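Local coordinates for protein lithostathine-1-alpha (Homo sapiens, PDB 1QDD) that might inhibit spontaneous calcium carbonate precipitation as a secreted C-type lectin-like protein, and may be associated with regeneration of pancreas and brain, at residues A20-Y26 against A57-V62. The protein carries 1 engineered substitution. Numbering follows the deposited sequence.
Sequences AYRSYCY and AEGAFV
Phe61 of helix 56-68 packs against two tyrosines, Tyr21 and Tyr26, and the three form an aromatic cluster. Phe61 and Tyr21 make an offset stack, with planes 16° apart and ring centroids separated by 4.9 Å. The two side chains run past each other in opposite directions, so each CB sits over the other ring. Tyr21 CB lies 3.6 Å from the centroid of the Phe61 ring, and Phe61 CB lies 4.3 Å from that of Tyr21; both are CH-pi contacts. The other face of the Tyr21 ring is covered by Arg22 CG. At the far end of the ring, Tyr21 OH reaches Ala57 CB at 3.3 Å.

Phe61 meets Tyr26 differently. It turns an edge to the tyrosine face, with planes at 66°, and Phe61 CE2 comes 3.7 Å from Tyr26 CD1. Glu58 adds the polar part. Its CG is anti to the backbone N (chi1 -172°), and the extended chain carries the carboxylate to Tyr26. Tyr26 OH donates to Glu58 OE2 at 2.6 Å, on the anti side and out of the carboxylate plane. Lys141 of strand 136-143 forms a salt bridge with the same oxygen, while Leu54 N forms a hydrogen bond with Glu58 OE1. Both oxygens of this buried carboxylate are therefore satisfied, and the nearby lysine would probably favour the charged carboxylate.

Within the C-type lectin fold, the contact sets helix 56-68 against the hairpin of strands 19-21 and 24-33, near its type I' turn. Strand 136-143 pairs antiparallel with strand 24-33, and Val51, just beyond strand 49-50, touches both Tyr26 and Val62.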
loop_
_atom_site.group_PDB
_atom_site.type_symbol
_atom_site.label_atom_id
_atom_site.label_comp_id
_atom_site.label_asym_id
_atom_site.label_seq_id
_atom_site.Cartn_x
_atom_site.Cartn_y
_atom_site.Cartn_z
ATOM N N ALA A 20 4.618 -4.198 -12.613
ATOM C CA ALA A 20 5.098 -5.423 -11.993
ATOM C C ALA A 20 6.288 -5.238 -11.063
ATOM O O ALA A 20 7.233 -4.533 -11.399
ATOM C CB ALA A 20 5.502 -6.418 -13.091
ATOM N N TYR A 21 6.293 -5.978 -9.959
ATOM C CA TYR A 21 7.440 -6.130 -9.082
ATOM C C TYR A 21 7.295 -7.477 -8.371
ATOM O O TYR A 21 6.306 -7.748 -7.699
ATOM C CB TYR A 21 7.568 -4.993 -8.062
ATOM C CG TYR A 21 8.723 -5.153 -7.090
ATOM C CD1 TYR A 21 10.039 -4.949 -7.486
ATOM C CD2 TYR A 21 8.497 -5.541 -5.776
ATOM C CE1 TYR A 21 11.090 -5.133 -6.600
ATOM C CE2 TYR A 21 9.539 -5.721 -4.883
ATOM C CZ TYR A 21 10.832 -5.499 -5.300
ATOM O OH TYR A 21 11.870 -5.694 -4.407
ATOM N N ARG A 22 8.240 -8.383 -8.617
ATOM C CA ARG A 22 8.289 -9.675 -7.954
ATOM C C ARG A 22 6.969 -10.412 -7.829
ATOM O O ARG A 22 6.491 -10.701 -6.723
ATOM C CB ARG A 22 8.879 -9.520 -6.539
ATOM C CG ARG A 22 10.380 -9.357 -6.524
ATOM C CD ARG A 22 11.021 -9.817 -5.231
ATOM N NE ARG A 22 12.197 -9.071 -4.855
ATOM C CZ ARG A 22 13.036 -8.296 -5.504
ATOM N NH1 ARG A 22 12.957 -7.996 -6.794
ATOM N NH2 ARG A 22 14.044 -7.732 -4.834
ATOM N N SER A 23 6.337 -10.754 -8.934
ATOM C CA SER A 23 5.127 -11.558 -8.996
ATOM C C SER A 23 3.825 -10.876 -8.623
ATOM O O SER A 23 2.755 -11.489 -8.701
ATOM C CB SER A 23 5.327 -12.854 -8.183
ATOM O OG SER A 23 6.467 -13.549 -8.669
ATOM N N TYR A 24 3.837 -9.593 -8.262
ATOM C CA TYR A 24 2.635 -8.832 -7.946
ATOM C C TYR A 24 2.550 -7.630 -8.884
ATOM O O TYR A 24 3.531 -7.219 -9.519
ATOM C CB TYR A 24 2.657 -8.371 -6.483
ATOM C CG TYR A 24 2.337 -9.474 -5.494
ATOM C CD1 TYR A 24 3.294 -10.395 -5.097
ATOM C CD2 TYR A 24 1.075 -9.572 -4.940
ATOM C CE1 TYR A 24 2.980 -11.421 -4.220
ATOM C CE2 TYR A 24 0.743 -10.577 -4.039
ATOM C CZ TYR A 24 1.711 -11.495 -3.696
ATOM O OH TYR A 24 1.382 -12.501 -2.803
ATOM N N CYS A 25 1.350 -7.068 -9.001
ATOM C CA CYS A 25 1.062 -5.867 -9.788
ATOM C C CYS A 25 0.611 -4.755 -8.836
ATOM O O CYS A 25 -0.077 -5.018 -7.853
ATOM C CB CYS A 25 -0.017 -6.109 -10.837
ATOM S SG CYS A 25 0.301 -7.469 -11.982
ATOM N N TYR A 26 1.064 -3.538 -9.135
ATOM C CA TYR A 26 0.822 -2.382 -8.275
ATOM C C TYR A 26 0.309 -1.168 -9.038
ATOM O O TYR A 26 0.713 -0.989 -10.198
ATOM C CB TYR A 26 2.170 -1.978 -7.643
ATOM C CG TYR A 26 2.891 -2.959 -6.759
ATOM C CD1 TYR A 26 3.536 -4.079 -7.304
ATOM C CD2 TYR A 26 2.995 -2.783 -5.380
ATOM C CE1 TYR A 26 4.209 -4.994 -6.525
ATOM C CE2 TYR A 26 3.678 -3.696 -4.593
ATOM C CZ TYR A 26 4.283 -4.787 -5.165
ATOM O OH TYR A 26 4.983 -5.721 -4.421
ATOM N N ALA A 57 13.404 -3.095 -0.211
ATOM C CA ALA A 57 13.343 -3.000 -1.667
ATOM C C ALA A 57 11.928 -2.785 -2.187
ATOM O O ALA A 57 11.732 -1.990 -3.131
ATOM C CB ALA A 57 13.993 -4.230 -2.302
ATOM N N GLU A 58 10.926 -3.391 -1.574
ATOM C CA GLU A 58 9.529 -3.144 -1.937
ATOM C C GLU A 58 9.143 -1.710 -1.588
ATOM O O GLU A 58 8.467 -1.036 -2.405
ATOM C CB GLU A 58 8.601 -4.154 -1.256
ATOM C CG GLU A 58 7.161 -4.075 -1.741
ATOM C CD GLU A 58 6.288 -5.197 -1.241
ATOM O OE1 GLU A 58 6.594 -5.774 -0.167
ATOM O OE2 GLU A 58 5.262 -5.496 -1.887
ATOM N N GLY A 59 9.581 -1.180 -0.457
ATOM C CA GLY A 59 9.335 0.212 -0.099
ATOM C C GLY A 59 9.932 1.164 -1.120
ATOM O O GLY A 59 9.307 2.180 -1.483
ATOM N N ALA A 60 11.128 0.891 -1.619
ATOM C CA ALA A 60 11.789 1.717 -2.624
ATOM C C ALA A 60 11.027 1.666 -3.933
ATOM O O ALA A 60 10.869 2.710 -4.606
ATOM C CB ALA A 60 13.233 1.273 -2.798
ATOM N N PHE A 61 10.530 0.525 -4.356
ATOM C CA PHE A 61 9.718 0.384 -5.551
ATOM C C PHE A 61 8.451 1.222 -5.438
ATOM O O PHE A 61 8.093 1.970 -6.371
ATOM C CB PHE A 61 9.400 -1.098 -5.817
ATOM C CG PHE A 61 8.441 -1.271 -6.965
ATOM C CD1 PHE A 61 8.874 -1.196 -8.274
ATOM C CD2 PHE A 61 7.091 -1.458 -6.722
ATOM C CE1 PHE A 61 7.983 -1.322 -9.324
ATOM C CE2 PHE A 61 6.191 -1.582 -7.766
ATOM C CZ PHE A 61 6.641 -1.506 -9.062
ATOM N N VAL A 62 7.723 1.104 -4.336
ATOM C CA VAL A 62 6.481 1.857 -4.132
ATOM C C VAL A 62 6.728 3.360 -4.127
ATOM O O VAL A 62 5.988 4.136 -4.784
ATOM C CB VAL A 62 5.768 1.368 -2.861
ATOM C CG1 VAL A 62 4.609 2.293 -2.506
ATOM C CG2 VAL A 62 5.273 -0.071 -3.003
#